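Local coordinates for protein YPM (Yersinia pseudotuberculosis, PDB 1PM4) that acts as a superantigenic mitogen, a bacterial toxin with a jelly-roll fold that probably stimulates T cells, at residues R53-G56 with G57-W60. Residues are numbered along the deposited sequence; the frame is centred on the assembly and turned at random.
Sequences RNVG and GNGW
N54 and W60 face each other as an antiparallel, non-hydrogen-bonded pair, their CA atoms 4.4 Å apart, where strand 47-54 turns back through V55-N58 into strand 59-67, a beta hairpin in one sheet of the jelly roll. The turn is closed one step further on by a backbone hydrogen bond from V55 N to G59 O, 2.9 Å long. Beside it, C-H groups lean on carbonyls: N54 CA lies 3.4 Å from G59 O, and W60 CA the same distance from R53 O. The main side-chain contact is N54 over one face of the W60 indole. N54 CB sits 3.9 Å from the centroid of the W60 six-membered ring, only 3° off the normal, a CH-pi contact. With CG anti to the backbone N (chi1 -156°), the amide reaches along the turn, its plane tilted 36° from the ring; N54 OD1 stays over the indole, 3.8 Å from W60 CE2, while ND2 comes near G59 O at an angle too poor for a hydrogen bond. V55 CG1 brushes N58 ND2 across the turn. G57 and G59 both adopt positive phi as the chain reverses. R53 NE forms a salt bridge with D76. Strand 59-67 is outermost in its sheet within the chain, and a strand of a second subunit pairs with G59 and W60 to extend it; V55 of that subunit packs on V55. Within these segments, one main-chain hydrogen bond and a CH-pi contact join the arms, without any side-chain hydrogen bond; the ladder continues through R53 and G61.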
ATOM      1  N   ARG A  53      -1.446  10.111   3.891  1.00 17.36           N
ATOM      2  CA  ARG A  53      -1.708  11.152   2.897  1.00 20.16           C
ATOM      3  C   ARG A  53      -3.094  11.732   3.042  1.00 21.62           C
ATOM      4  O   ARG A  53      -4.019  11.021   3.394  1.00 15.46           O
ATOM      5  CB  ARG A  53      -1.467  10.643   1.464  1.00 21.53           C
ATOM      6  CG  ARG A  53      -0.542  11.650   0.721  1.00 27.79           C
ATOM      7  CD  ARG A  53      -0.145  11.361  -0.756  1.00 36.29           C
ATOM      8  NE  ARG A  53       1.054  12.083  -1.259  1.00 37.70           N
ATOM      9  CZ  ARG A  53       1.407  13.335  -0.939  1.00 41.53           C
ATOM     10  NH1 ARG A  53       0.704  14.067  -0.095  1.00 42.92           N
ATOM     11  NH2 ARG A  53       2.501  13.864  -1.463  1.00 43.00           N
ATOM     12  N   ASN A  54      -3.250  13.022   2.754  1.00 25.14           N
ATOM     13  CA  ASN A  54      -4.572  13.606   2.701  1.00 28.41           C
ATOM     14  C   ASN A  54      -5.149  13.286   1.315  1.00 30.72           C
ATOM     15  O   ASN A  54      -4.585  13.631   0.292  1.00 32.17           O
ATOM     16  CB  ASN A  54      -4.560  15.106   2.963  1.00 30.66           C
ATOM     17  CG  ASN A  54      -5.916  15.625   3.490  1.00 32.15           C
ATOM     18  OD1 ASN A  54      -5.995  16.601   4.275  1.00 36.92           O
ATOM     19  ND2 ASN A  54      -6.994  14.956   3.065  1.00 36.09           N
ATOM     20  N   VAL A  55      -6.285  12.635   1.306  1.00 33.09           N
ATOM     21  CA  VAL A  55      -6.711  11.809   0.167  1.00 35.34           C
ATOM     22  C   VAL A  55      -7.338  12.571  -1.023  1.00 36.89           C
ATOM     23  O   VAL A  55      -6.911  12.396  -2.204  1.00 37.53           O
ATOM     24  CB  VAL A  55      -7.641  10.711   0.706  1.00 35.36           C
ATOM     25  CG1 VAL A  55      -8.502  10.087  -0.371  1.00 37.11           C
ATOM     26  CG2 VAL A  55      -6.785   9.652   1.376  1.00 36.28           C
ATOM     27  N   GLY A  56      -8.372  13.345  -0.718  1.00 36.70           N
ATOM     28  CA  GLY A  56      -8.898  14.326  -1.663  1.00 37.56           C
ATOM     29  C   GLY A  56      -9.667  15.436  -0.958  1.00 37.49           C
ATOM     30  O   GLY A  56     -10.630  15.989  -1.506  1.00 37.63           O
ATOM     31  N   GLY A  57      -9.228  15.768   0.260  1.00 37.65           N
ATOM     32  CA  GLY A  57     -10.036  16.541   1.198  1.00 37.66           C
ATOM     33  C   GLY A  57     -10.984  15.636   1.979  1.00 37.09           C
ATOM     34  O   GLY A  57     -11.775  16.083   2.853  1.00 37.79           O
ATOM     35  N   ASN A  58     -10.909  14.344   1.670  1.00 35.28           N
ATOM     36  CA  ASN A  58     -11.799  13.368   2.286  1.00 34.31           C
ATOM     37  C   ASN A  58     -11.347  13.025   3.719  1.00 32.06           C
ATOM     38  O   ASN A  58     -12.147  12.556   4.568  1.00 32.02           O
ATOM     39  CB  ASN A  58     -11.910  12.130   1.370  1.00 34.75           C
ATOM     40  CG  ASN A  58     -12.517  12.455   0.008  1.00 36.74           C
ATOM     41  OD1 ASN A  58     -13.178  13.486  -0.157  1.00 38.10           O
ATOM     42  ND2 ASN A  58     -12.296  11.565  -0.984  1.00 35.05           N
ATOM     43  N   GLY A  59     -10.075  13.329   4.002  1.00 28.78           N
ATOM     44  CA  GLY A  59      -9.457  12.967   5.237  1.00 26.63           C
ATOM     45  C   GLY A  59      -8.090  12.349   4.986  1.00 23.73           C
ATOM     46  O   GLY A  59      -7.519  12.459   3.930  1.00 23.53           O
ATOM     47  N   TRP A  60      -7.568  11.688   5.997  1.00 21.23           N
ATOM     48  CA  TRP A  60      -6.223  11.155   5.953  1.00 18.09           C
ATOM     49  C   TRP A  60      -6.287   9.644   5.865  1.00 17.48           C
ATOM     50  O   TRP A  60      -7.132   9.023   6.534  1.00 19.29           O
ATOM     51  CB  TRP A  60      -5.536  11.573   7.245  1.00 18.02           C
ATOM     52  CG  TRP A  60      -5.226  12.982   7.297  1.00 18.91           C
ATOM     53  CD1 TRP A  60      -5.962  13.973   7.853  1.00 21.58           C
ATOM     54  CD2 TRP A  60      -4.032  13.587   6.802  1.00 17.86           C
ATOM     55  NE1 TRP A  60      -5.305  15.168   7.722  1.00 22.81           N
ATOM     56  CE2 TRP A  60      -4.114  14.951   7.073  1.00 19.59           C
ATOM     57  CE3 TRP A  60      -2.898  13.095   6.169  1.00 16.81           C
ATOM     58  CZ2 TRP A  60      -3.119  15.860   6.689  1.00 19.84           C
ATOM     59  CZ3 TRP A  60      -1.908  13.998   5.780  1.00 18.45           C
ATOM     60  CH2 TRP A  60      -2.026  15.365   6.070  1.00 19.87           C
TER